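Local coordinates for synaptic vesicle glycoprotein 2C (Homo sapiens, PDB 4JRA) that is a synaptic vesicle membrane glycoprotein, probably transporter-like, whose luminal domain is the receptor bound by botulinum neurotoxin A, at residues Tyr40-Ile45 with Tyr59-Phe64; Phe79-Phe84 with Phe99-Phe104; Asn91-Asn96 with Glu110-Ile115. All coordinates share one frame; numbering follows the deposited sequence.

Contact 1 (Tyr40-Ile45 with Tyr59-Phe64); sequences YANFTI and YDNGRF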
loop_
_atom_site.group_PDB
_atom_site.type_symbol
_atom_site.label_atom_id
_atom_site.label_comp_id
_atom_site.label_asym_id
_atom_site.label_seq_id
_atom_site.Cartn_x
_atom_site.Cartn_y
_atom_site.Cartn_z
ATOM N N TYR D 40 19.285 -14.126 -24.330
ATOM C CA TYR D 40 18.332 -14.489 -25.370
ATOM C C TYR D 40 16.977 -13.889 -25.004
ATOM O O TYR D 40 16.335 -14.343 -24.067
ATOM C CB TYR D 40 18.245 -16.017 -25.496
ATOM C CG TYR D 40 17.225 -16.488 -26.517
ATOM C CD1 TYR D 40 17.092 -15.845 -27.739
ATOM C CD2 TYR D 40 16.394 -17.575 -26.258
ATOM C CE1 TYR D 40 16.161 -16.256 -28.664
ATOM C CE2 TYR D 40 15.462 -17.997 -27.186
ATOM C CZ TYR D 40 15.351 -17.332 -28.385
ATOM O OH TYR D 40 14.423 -17.738 -29.320
ATOM N N ALA D 41 16.544 -12.877 -25.754
ATOM C CA ALA D 41 15.398 -12.049 -25.361
ATOM C C ALA D 41 14.255 -12.028 -26.374
ATOM O O ALA D 41 14.359 -12.618 -27.451
ATOM C CB ALA D 41 15.861 -10.635 -25.093
ATOM N N ASN D 42 13.171 -11.339 -25.999
ATOM C CA ASN D 42 11.960 -11.194 -26.818
ATOM C C ASN D 42 11.653 -12.422 -27.665
ATOM O O ASN D 42 11.773 -12.378 -28.890
ATOM C CB ASN D 42 12.074 -9.971 -27.740
ATOM C CG ASN D 42 12.267 -8.669 -26.988
ATOM O OD1 ASN D 42 11.687 -8.450 -25.929
ATOM N ND2 ASN D 42 13.085 -7.793 -27.540
ATOM N N PHE D 43 11.273 -13.513 -27.013
ATOM C CA PHE D 43 11.059 -14.788 -27.691
ATOM C C PHE D 43 9.890 -15.520 -27.045
ATOM O O PHE D 43 9.653 -15.399 -25.842
ATOM C CB PHE D 43 12.322 -15.657 -27.624
ATOM C CG PHE D 43 12.629 -16.188 -26.242
ATOM C CD1 PHE D 43 13.277 -15.406 -25.308
ATOM C CD2 PHE D 43 12.280 -17.478 -25.885
ATOM C CE1 PHE D 43 13.559 -15.895 -24.046
ATOM C CE2 PHE D 43 12.568 -17.962 -24.618
ATOM C CZ PHE D 43 13.202 -17.166 -23.707
ATOM N N THR D 44 9.167 -16.281 -27.855
ATOM C CA THR D 44 7.999 -17.000 -27.393
ATOM C C THR D 44 8.117 -18.436 -27.877
ATOM O O THR D 44 8.104 -18.698 -29.082
ATOM C CB THR D 44 6.709 -16.339 -27.919
ATOM O OG1 THR D 44 6.590 -15.024 -27.363
ATOM C CG2 THR D 44 5.473 -17.162 -27.543
ATOM N N ILE D 45 8.251 -19.352 -26.923
ATOM C CA ILE D 45 8.393 -20.782 -27.193
ATOM C C ILE D 45 7.048 -21.476 -26.955
ATOM O O ILE D 45 6.494 -21.415 -25.853
ATOM C CB ILE D 45 9.484 -21.374 -26.286
ATOM C CG1 ILE D 45 10.831 -20.748 -26.636
ATOM C CG2 ILE D 45 9.556 -22.896 -26.405
ATOM C CD1 ILE D 45 11.899 -21.028 -25.618
ATOM N N TYR D 59 17.606 -14.951 -19.825
ATOM C CA TYR D 59 16.404 -14.935 -20.666
ATOM C C TYR D 59 15.605 -13.679 -20.362
ATOM O O TYR D 59 14.908 -13.641 -19.371
ATOM C CB TYR D 59 15.553 -16.181 -20.410
ATOM C CG TYR D 59 16.250 -17.463 -20.840
ATOM C CD1 TYR D 59 16.226 -17.887 -22.152
ATOM C CD2 TYR D 59 16.955 -18.233 -19.935
ATOM C CE1 TYR D 59 16.879 -19.059 -22.548
ATOM C CE2 TYR D 59 17.606 -19.405 -20.323
ATOM C CZ TYR D 59 17.566 -19.811 -21.628
ATOM O OH TYR D 59 18.215 -20.969 -22.008
ATOM N N ASP D 60 15.710 -12.652 -21.201
ATOM C CA ASP D 60 14.986 -11.407 -20.974
ATOM C C ASP D 60 13.652 -11.396 -21.700
ATOM O O ASP D 60 13.596 -11.529 -22.919
ATOM C CB ASP D 60 15.805 -10.206 -21.452
ATOM C CG ASP D 60 15.244 -8.883 -20.967
ATOM O OD1 ASP D 60 14.176 -8.887 -20.337
ATOM O OD2 ASP D 60 15.872 -7.833 -21.205
ATOM N N ASN D 61 12.583 -11.181 -20.945
ATOM C CA ASN D 61 11.230 -11.181 -21.484
ATOM C C ASN D 61 11.002 -12.292 -22.495
ATOM O O ASN D 61 10.791 -12.048 -23.684
ATOM C CB ASN D 61 10.870 -9.824 -22.080
ATOM C CG ASN D 61 9.382 -9.637 -22.210
ATOM O OD1 ASN D 61 8.715 -9.287 -21.242
ATOM N ND2 ASN D 61 8.846 -9.894 -23.393
ATOM N N GLY D 62 11.057 -13.521 -21.992
ATOM C CA GLY D 62 10.742 -14.696 -22.769
ATOM C C GLY D 62 9.456 -15.294 -22.250
ATOM O O GLY D 62 9.182 -15.233 -21.053
ATOM N N ARG D 63 8.675 -15.879 -23.152
ATOM C CA ARG D 63 7.409 -16.504 -22.809
ATOM C C ARG D 63 7.544 -18.018 -22.882
ATOM O O ARG D 63 8.035 -18.539 -23.871
ATOM C CB ARG D 63 6.333 -16.055 -23.808
ATOM C CG ARG D 63 5.356 -14.990 -23.306
ATOM C CD ARG D 63 5.853 -13.563 -23.492
ATOM N NE ARG D 63 6.596 -13.092 -22.321
ATOM C CZ ARG D 63 6.614 -11.831 -21.874
ATOM N NH1 ARG D 63 5.921 -10.879 -22.488
ATOM N NH2 ARG D 63 7.329 -11.522 -20.795
ATOM N N PHE D 64 7.112 -18.723 -21.841
ATOM C CA PHE D 64 6.915 -20.173 -21.920
ATOM C C PHE D 64 5.426 -20.487 -21.728
ATOM O O PHE D 64 4.935 -20.532 -20.603
ATOM C CB PHE D 64 7.747 -20.890 -20.858
ATOM C CG PHE D 64 9.226 -20.607 -20.956
ATOM C CD1 PHE D 64 9.768 -19.470 -20.377
ATOM C CD2 PHE D 64 10.077 -21.476 -21.616
ATOM C CE1 PHE D 64 11.129 -19.201 -20.461
ATOM C CE2 PHE D 64 11.438 -21.205 -21.699
ATOM C CZ PHE D 64 11.961 -20.065 -21.121
#
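The amide N of R63 donates to F43 O at 2.9 Å, the shortest polar bond between 40-45 and 59-64. R63 O in turn takes the N-H of I45 at 3.2 Å, so R63 uses its N-H and its C=O toward F43 and I45, the residues flanking T44 on the same neighbouring strand, as parallel strands do. At the corner, N42 N donates to D60 O at 3.1 Å, a more bent bond. F43, Y59 and F64 meet as an aromatic cluster in the interior. With CG of F43 lodged between its backbone N and carbonyl carbon (chi1 70°), the ring swings across to the neighbouring strand and lies face-on over the CA of G62, 3.7 Å from that atom to the ring centroid. CE2 of Y40 sits on the opposite face. The edge of F43 points at the face of F64 in an offset edge-to-face pair, with planes 89° apart, while its CZ comes within 3.5 Å of CD1 of Y59. CD1 of I45 lies alongside F64. These are successive coils at one end of a right-handed quadrilateral beta-helix of the pentapeptide-repeat type. Two sound backbone bonds join the coils after the corner, beside a largely aromatic contact; with no side chain on G62, the F43 ring can rest directly on its CA.

Contact 2 (Phe79-Phe84 with Phe99-Phe104); sequences FKSCTF and FIDTVF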
loop_
_atom_site.group_PDB
_atom_site.type_symbol
_atom_site.label_atom_id
_atom_site.label_comp_id
_atom_site.label_asym_id
_atom_site.label_seq_id
_atom_site.Cartn_x
_atom_site.Cartn_y
_atom_site.Cartn_z
ATOM N N PHE D 79 16.509 -15.249 -15.228
ATOM C CA PHE D 79 15.250 -15.073 -15.955
ATOM C C PHE D 79 14.628 -13.719 -15.617
ATOM O O PHE D 79 14.253 -13.504 -14.488
ATOM C CB PHE D 79 14.273 -16.177 -15.570
ATOM C CG PHE D 79 14.719 -17.560 -15.983
ATOM C CD1 PHE D 79 15.701 -18.226 -15.276
ATOM C CD2 PHE D 79 14.141 -18.199 -17.058
ATOM C CE1 PHE D 79 16.107 -19.481 -15.647
ATOM C CE2 PHE D 79 14.545 -19.457 -17.428
ATOM C CZ PHE D 79 15.533 -20.095 -16.722
ATOM N N LYS D 80 14.491 -12.824 -16.591
ATOM C CA LYS D 80 13.992 -11.468 -16.333
ATOM C C LYS D 80 12.717 -11.081 -17.098
ATOM O O LYS D 80 12.732 -11.007 -18.325
ATOM C CB LYS D 80 15.076 -10.462 -16.701
ATOM C CG LYS D 80 16.349 -10.617 -15.921
ATOM C CD LYS D 80 17.234 -9.409 -16.133
ATOM C CE LYS D 80 18.628 -9.613 -15.577
ATOM N NZ LYS D 80 19.377 -8.332 -15.525
ATOM N N SER D 81 11.640 -10.789 -16.371
ATOM C CA SER D 81 10.393 -10.311 -16.970
ATOM C C SER D 81 9.809 -11.327 -17.942
ATOM O O SER D 81 9.183 -10.991 -18.954
ATOM C CB SER D 81 10.603 -8.961 -17.649
ATOM O OG SER D 81 10.613 -7.921 -16.685
ATOM N N CYS D 82 10.006 -12.586 -17.595
ATOM C CA CYS D 82 9.527 -13.697 -18.380
ATOM C C CYS D 82 8.158 -14.146 -17.865
ATOM O O CYS D 82 7.653 -13.605 -16.891
ATOM C CB CYS D 82 10.551 -14.826 -18.296
ATOM S SG CYS D 82 12.085 -14.453 -19.149
ATOM N N THR D 83 7.552 -15.124 -18.532
ATOM C CA THR D 83 6.237 -15.617 -18.134
ATOM C C THR D 83 6.150 -17.125 -18.344
ATOM O O THR D 83 6.467 -17.617 -19.418
ATOM C CB THR D 83 5.130 -14.913 -18.933
ATOM O OG1 THR D 83 5.652 -13.699 -19.481
ATOM C CG2 THR D 83 3.946 -14.580 -18.046
ATOM N N PHE D 84 5.754 -17.849 -17.295
ATOM C CA PHE D 84 5.452 -19.284 -17.385
ATOM C C PHE D 84 3.942 -19.480 -17.285
ATOM O O PHE D 84 3.320 -19.064 -16.309
ATOM C CB PHE D 84 6.147 -20.061 -16.263
ATOM C CG PHE D 84 7.622 -20.260 -16.481
ATOM C CD1 PHE D 84 8.513 -19.224 -16.273
ATOM C CD2 PHE D 84 8.122 -21.486 -16.870
ATOM C CE1 PHE D 84 9.863 -19.411 -16.469
ATOM C CE2 PHE D 84 9.474 -21.667 -17.064
ATOM C CZ PHE D 84 10.341 -20.638 -16.864
ATOM N N PHE D 99 15.307 -15.672 -10.667
ATOM C CA PHE D 99 14.154 -15.276 -11.444
ATOM C C PHE D 99 13.802 -13.859 -11.032
ATOM O O PHE D 99 13.694 -13.581 -9.853
ATOM C CB PHE D 99 12.996 -16.227 -11.181
ATOM C CG PHE D 99 13.203 -17.610 -11.742
ATOM C CD1 PHE D 99 13.803 -18.591 -10.989
ATOM C CD2 PHE D 99 12.773 -17.932 -13.013
ATOM C CE1 PHE D 99 13.990 -19.871 -11.501
ATOM C CE2 PHE D 99 12.958 -19.202 -13.523
ATOM C CZ PHE D 99 13.573 -20.173 -12.768
ATOM N N ILE D 100 13.638 -12.960 -11.995
ATOM C CA ILE D 100 13.296 -11.577 -11.685
ATOM C C ILE D 100 12.058 -11.121 -12.439
ATOM O O ILE D 100 11.987 -11.229 -13.658
ATOM C CB ILE D 100 14.448 -10.630 -12.036
ATOM C CG1 ILE D 100 15.723 -11.063 -11.306
ATOM C CG2 ILE D 100 14.071 -9.187 -11.688
ATOM C CD1 ILE D 100 16.917 -10.178 -11.594
ATOM N N ASP D 101 11.088 -10.607 -11.698
ATOM C CA ASP D 101 9.908 -9.999 -12.284
ATOM C C ASP D 101 9.113 -10.989 -13.151
ATOM O O ASP D 101 8.349 -10.567 -14.049
ATOM C CB ASP D 101 10.312 -8.753 -13.092
ATOM C CG ASP D 101 10.867 -7.622 -12.214
ATOM O OD1 ASP D 101 10.753 -7.706 -10.975
ATOM O OD2 ASP D 101 11.410 -6.633 -12.762
ATOM N N THR D 102 9.273 -12.292 -12.884
ATOM C CA THR D 102 8.580 -13.325 -13.679
ATOM C C THR D 102 7.325 -13.899 -13.000
ATOM O O THR D 102 7.198 -13.928 -11.791
ATOM C CB THR D 102 9.523 -14.487 -14.134
ATOM O OG1 THR D 102 9.576 -15.511 -13.141
ATOM C CG2 THR D 102 10.915 -13.990 -14.398
ATOM N N VAL D 103 6.386 -14.332 -13.825
ATOM C CA VAL D 103 5.138 -14.920 -13.380
ATOM C C VAL D 103 5.124 -16.437 -13.666
ATOM O O VAL D 103 5.548 -16.897 -14.731
ATOM C CB VAL D 103 3.973 -14.234 -14.104
ATOM C CG1 VAL D 103 2.630 -14.831 -13.688
ATOM C CG2 VAL D 103 4.010 -12.740 -13.809
ATOM N N PHE D 104 4.652 -17.201 -12.688
ATOM C CA PHE D 104 4.384 -18.632 -12.836
ATOM C C PHE D 104 2.880 -18.808 -12.723
ATOM O O PHE D 104 2.320 -18.659 -11.633
ATOM C CB PHE D 104 5.099 -19.404 -11.732
ATOM C CG PHE D 104 6.565 -19.087 -11.649
ATOM C CD1 PHE D 104 7.018 -18.012 -10.901
ATOM C CD2 PHE D 104 7.491 -19.832 -12.354
ATOM C CE1 PHE D 104 8.354 -17.708 -10.843
ATOM C CE2 PHE D 104 8.834 -19.523 -12.287
ATOM C CZ PHE D 104 9.258 -18.457 -11.531
HETATM O O HOH W 1 6.565 -10.896 -16.278
#
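F79 lays its ring over that of F99 in an offset stack, with centroids 4.5 Å apart and planes 19° from parallel. The overlap is displaced toward the rims: CE2 of F99 sits against CG and CD1 of F79, and its CD2 reaches back to the F79 CB. With CG anti to the carbonyl carbon in both residues and the strands in register, the rings run side by side. Beyond the corner F84 and F104 repeat the arrangement less closely, nearly parallel but slid apart until the centroids are 5.5 Å from one another. CE1 of F84 also approaches F99, and CZ of F104 lies over one face of the F99 ring, toward its rim. Columns of aromatic residues at matching positions of successive coils are characteristic of the right-handed beta-helix built from pentapeptide repeats; here F79 also meets Y59, F84 stacks on F64, and F104 stacks on F124. The backbone carries the matching register: S81 N donates to I100 O at 2.8 Å, and F84 N to V103 O at 2.7 Å. I100 N likewise bonds to F79 O, whereas V103 N to C82 O is weak. At the corner a water donates to both C82 O, at 3.0 Å, and D101 O, at 2.9 Å, bridging two carbonyls that cannot bond each other. With OG1 of T102 between backbone N and carbonyl carbon (chi1 88°), its CG2 is left to come within 3.4 Å of F79 O. On the face with K80 and I100, CG2 of T83 lies beside CB of V103; at the corner OG of S81 approaches CB of D101. S81 and D101 each pack against a basic side chain of another protein chain.

Contact 3 (Asn91-Asn96 with Glu110-Ile115); sequences NTYFKN and EPYKFI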
loop_
_atom_site.group_PDB
_atom_site.type_symbol
_atom_site.label_atom_id
_atom_site.label_comp_id
_atom_site.label_asym_id
_atom_site.label_seq_id
_atom_site.Cartn_x
_atom_site.Cartn_y
_atom_site.Cartn_z
ATOM N N ASN D 91 10.928 -34.303 -14.444
ATOM C CA ASN D 91 12.365 -34.391 -14.147
ATOM C C ASN D 91 13.173 -33.195 -14.649
ATOM O O ASN D 91 14.290 -33.356 -15.130
ATOM C CB ASN D 91 12.971 -35.683 -14.715
ATOM C CG ASN D 91 14.129 -36.200 -13.877
ATOM O OD1 ASN D 91 13.998 -36.359 -12.669
ATOM N ND2 ASN D 91 15.269 -36.451 -14.508
ATOM N N THR D 92 12.600 -32.000 -14.538
ATOM C CA THR D 92 13.274 -30.774 -14.941
ATOM C C THR D 92 13.511 -29.939 -13.694
ATOM O O THR D 92 12.785 -30.046 -12.711
ATOM C CB THR D 92 12.453 -29.957 -15.956
ATOM O OG1 THR D 92 11.542 -29.098 -15.261
ATOM C CG2 THR D 92 11.701 -30.885 -16.885
ATOM N N TYR D 93 14.536 -29.100 -13.760
ATOM C CA TYR D 93 15.114 -28.485 -12.595
ATOM C C TYR D 93 15.680 -27.153 -12.991
ATOM O O TYR D 93 16.111 -26.964 -14.113
ATOM C CB TYR D 93 16.221 -29.373 -12.034
ATOM C CG TYR D 93 15.705 -30.691 -11.501
ATOM C CD1 TYR D 93 14.924 -30.736 -10.356
ATOM C CD2 TYR D 93 15.996 -31.890 -12.138
ATOM C CE1 TYR D 93 14.439 -31.937 -9.864
ATOM C CE2 TYR D 93 15.514 -33.093 -11.651
ATOM C CZ TYR D 93 14.731 -33.110 -10.515
ATOM O OH TYR D 93 14.242 -34.306 -10.026
ATOM N N PHE D 94 15.631 -26.217 -12.056
ATOM C CA PHE D 94 16.255 -24.919 -12.200
ATOM C C PHE D 94 17.274 -24.777 -11.073
ATOM O O PHE D 94 16.899 -24.508 -9.942
ATOM C CB PHE D 94 15.192 -23.840 -12.079
ATOM C CG PHE D 94 14.192 -23.850 -13.198
ATOM C CD1 PHE D 94 13.038 -24.614 -13.116
ATOM C CD2 PHE D 94 14.395 -23.076 -14.328
ATOM C CE1 PHE D 94 12.114 -24.607 -14.147
ATOM C CE2 PHE D 94 13.479 -23.067 -15.354
ATOM C CZ PHE D 94 12.340 -23.831 -15.272
ATOM N N LYS D 95 18.554 -24.978 -11.379
ATOM C CA LYS D 95 19.601 -24.957 -10.355
ATOM C C LYS D 95 20.392 -23.657 -10.372
ATOM O O LYS D 95 20.905 -23.243 -11.404
ATOM C CB LYS D 95 20.541 -26.144 -10.539
ATOM C CG LYS D 95 19.824 -27.490 -10.617
ATOM C CD LYS D 95 20.795 -28.580 -11.056
ATOM C CE LYS D 95 20.147 -29.953 -11.153
ATOM N NZ LYS D 95 21.166 -31.047 -11.182
ATOM N N ASN D 96 20.485 -23.012 -9.218
ATOM C CA ASN D 96 21.275 -21.799 -9.087
ATOM C C ASN D 96 20.782 -20.733 -10.065
ATOM O O ASN D 96 21.591 -20.095 -10.744
ATOM C CB ASN D 96 22.760 -22.103 -9.345
ATOM C CG ASN D 96 23.171 -23.498 -8.877
ATOM O OD1 ASN D 96 23.013 -24.474 -9.604
ATOM N ND2 ASN D 96 23.709 -23.597 -7.677
ATOM N N GLU D 110 7.073 -27.302 -8.330
ATOM C CA GLU D 110 7.145 -27.648 -6.925
ATOM C C GLU D 110 8.477 -27.199 -6.353
ATOM O O GLU D 110 9.412 -26.917 -7.112
ATOM C CB GLU D 110 7.006 -29.159 -6.770
ATOM C CG GLU D 110 5.583 -29.657 -6.886
ATOM C CD GLU D 110 5.443 -31.100 -6.450
ATOM O OE1 GLU D 110 4.889 -31.899 -7.234
ATOM O OE2 GLU D 110 5.890 -31.436 -5.330
ATOM N N PRO D 111 8.570 -27.129 -5.012
ATOM C CA PRO D 111 9.813 -26.776 -4.314
ATOM C C PRO D 111 11.030 -27.556 -4.779
ATOM O O PRO D 111 12.099 -26.975 -4.928
ATOM C CB PRO D 111 9.509 -27.148 -2.852
ATOM C CG PRO D 111 8.189 -27.928 -2.885
ATOM C CD PRO D 111 7.476 -27.351 -4.050
ATOM N N TYR D 112 10.863 -28.854 -5.006
ATOM C CA TYR D 112 11.991 -29.737 -5.275
ATOM C C TYR D 112 12.577 -29.544 -6.684
ATOM O O TYR D 112 13.524 -30.229 -7.071
ATOM C CB TYR D 112 11.560 -31.196 -5.081
ATOM C CG TYR D 112 10.736 -31.734 -6.228
ATOM C CD1 TYR D 112 9.377 -31.487 -6.310
ATOM C CD2 TYR D 112 11.322 -32.473 -7.242
ATOM C CE1 TYR D 112 8.627 -31.965 -7.363
ATOM C CE2 TYR D 112 10.577 -32.952 -8.298
ATOM C CZ TYR D 112 9.233 -32.692 -8.350
ATOM O OH TYR D 112 8.492 -33.177 -9.404
ATOM N N LYS D 113 12.019 -28.609 -7.445
ATOM C CA LYS D 113 12.470 -28.375 -8.811
ATOM C C LYS D 113 13.495 -27.249 -8.877
ATOM O O LYS D 113 14.408 -27.280 -9.698
ATOM C CB LYS D 113 11.273 -28.074 -9.717
ATOM C CG LYS D 113 10.389 -29.293 -9.944
ATOM C CD LYS D 113 9.207 -29.000 -10.833
ATOM C CE LYS D 113 8.258 -30.184 -10.900
ATOM N NZ LYS D 113 8.946 -31.405 -11.411
ATOM N N PHE D 114 13.344 -26.258 -8.008
ATOM C CA PHE D 114 14.265 -25.133 -7.950
ATOM C C PHE D 114 15.259 -25.398 -6.838
ATOM O O PHE D 114 14.882 -25.412 -5.672
ATOM C CB PHE D 114 13.508 -23.839 -7.657
ATOM C CG PHE D 114 12.365 -23.573 -8.585
ATOM C CD1 PHE D 114 11.211 -24.340 -8.528
ATOM C CD2 PHE D 114 12.414 -22.532 -9.480
ATOM C CE1 PHE D 114 10.146 -24.090 -9.377
ATOM C CE2 PHE D 114 11.345 -22.280 -10.334
ATOM C CZ PHE D 114 10.215 -23.059 -10.277
ATOM N N ILE D 115 16.523 -25.611 -7.187
ATOM C CA ILE D 115 17.539 -25.966 -6.193
ATOM C C ILE D 115 18.553 -24.827 -5.959
ATOM O O ILE D 115 19.080 -24.244 -6.907
ATOM C CB ILE D 115 18.238 -27.281 -6.585
ATOM C CG1 ILE D 115 17.217 -28.424 -6.642
ATOM C CG2 ILE D 115 19.327 -27.637 -5.593
ATOM C CD1 ILE D 115 16.522 -28.734 -5.291
#
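K113 O accepts the amide N-H of F94 at 2.9 Å and lies in the plane of the Y93 ring, at its edge. The O of Y112 meets the same edge, 3.4 Å from CE1 of Y93, so the tyrosine presents aromatic C-H groups to two consecutive carbonyls. Further along, I115 N donates to F94 O at 3.0 Å, and I115 O takes an almost straight bond from N96 N, at 174°. On the inward face F94 and F114 lie nearly parallel but barely overlap, their centroids 5.2 Å apart and CD1 of F94 over the F114 face. Short in-register parallel strands with inward phenylalanines fit the pentapeptide-repeat beta-helix, although 110-113 makes a turn before the second strand begins. That turn is tied by K113 N to E110 O. K113 lays its CG over the centre of the Y112 ring and against T92 O. A final bend (chi4 -59°) brings its NZ to Y112 OH at 2.7 Å, with NZ as donor. At the tip of Y93, OH donates a weak bond to N91 OD1. Deeper in the interior, F94 meets F74 and F99, and F114 meets F109 and F119.

Contacts 1 and 2 are neighbouring levels of the same two parallel sheets, their centres about 10 Å apart. N61 N to K80 O at 2.6 Å and F64 N to T83 O at 2.7 Å, both probable hydrogen bonds, join them at and beyond one corner. Contact 3 belongs to a different sheet and reaches contact 2 through the interior, where CZ of F99 comes within 3.4 Å of CD2 of F94; the two centres are about 15 Å apart. Contacts 1 and 3 do not touch, lying about 20 Å apart between centres on opposite sides of the chain's centre. Of the three, contact 2 is the one that another protein chain of the assembly approaches.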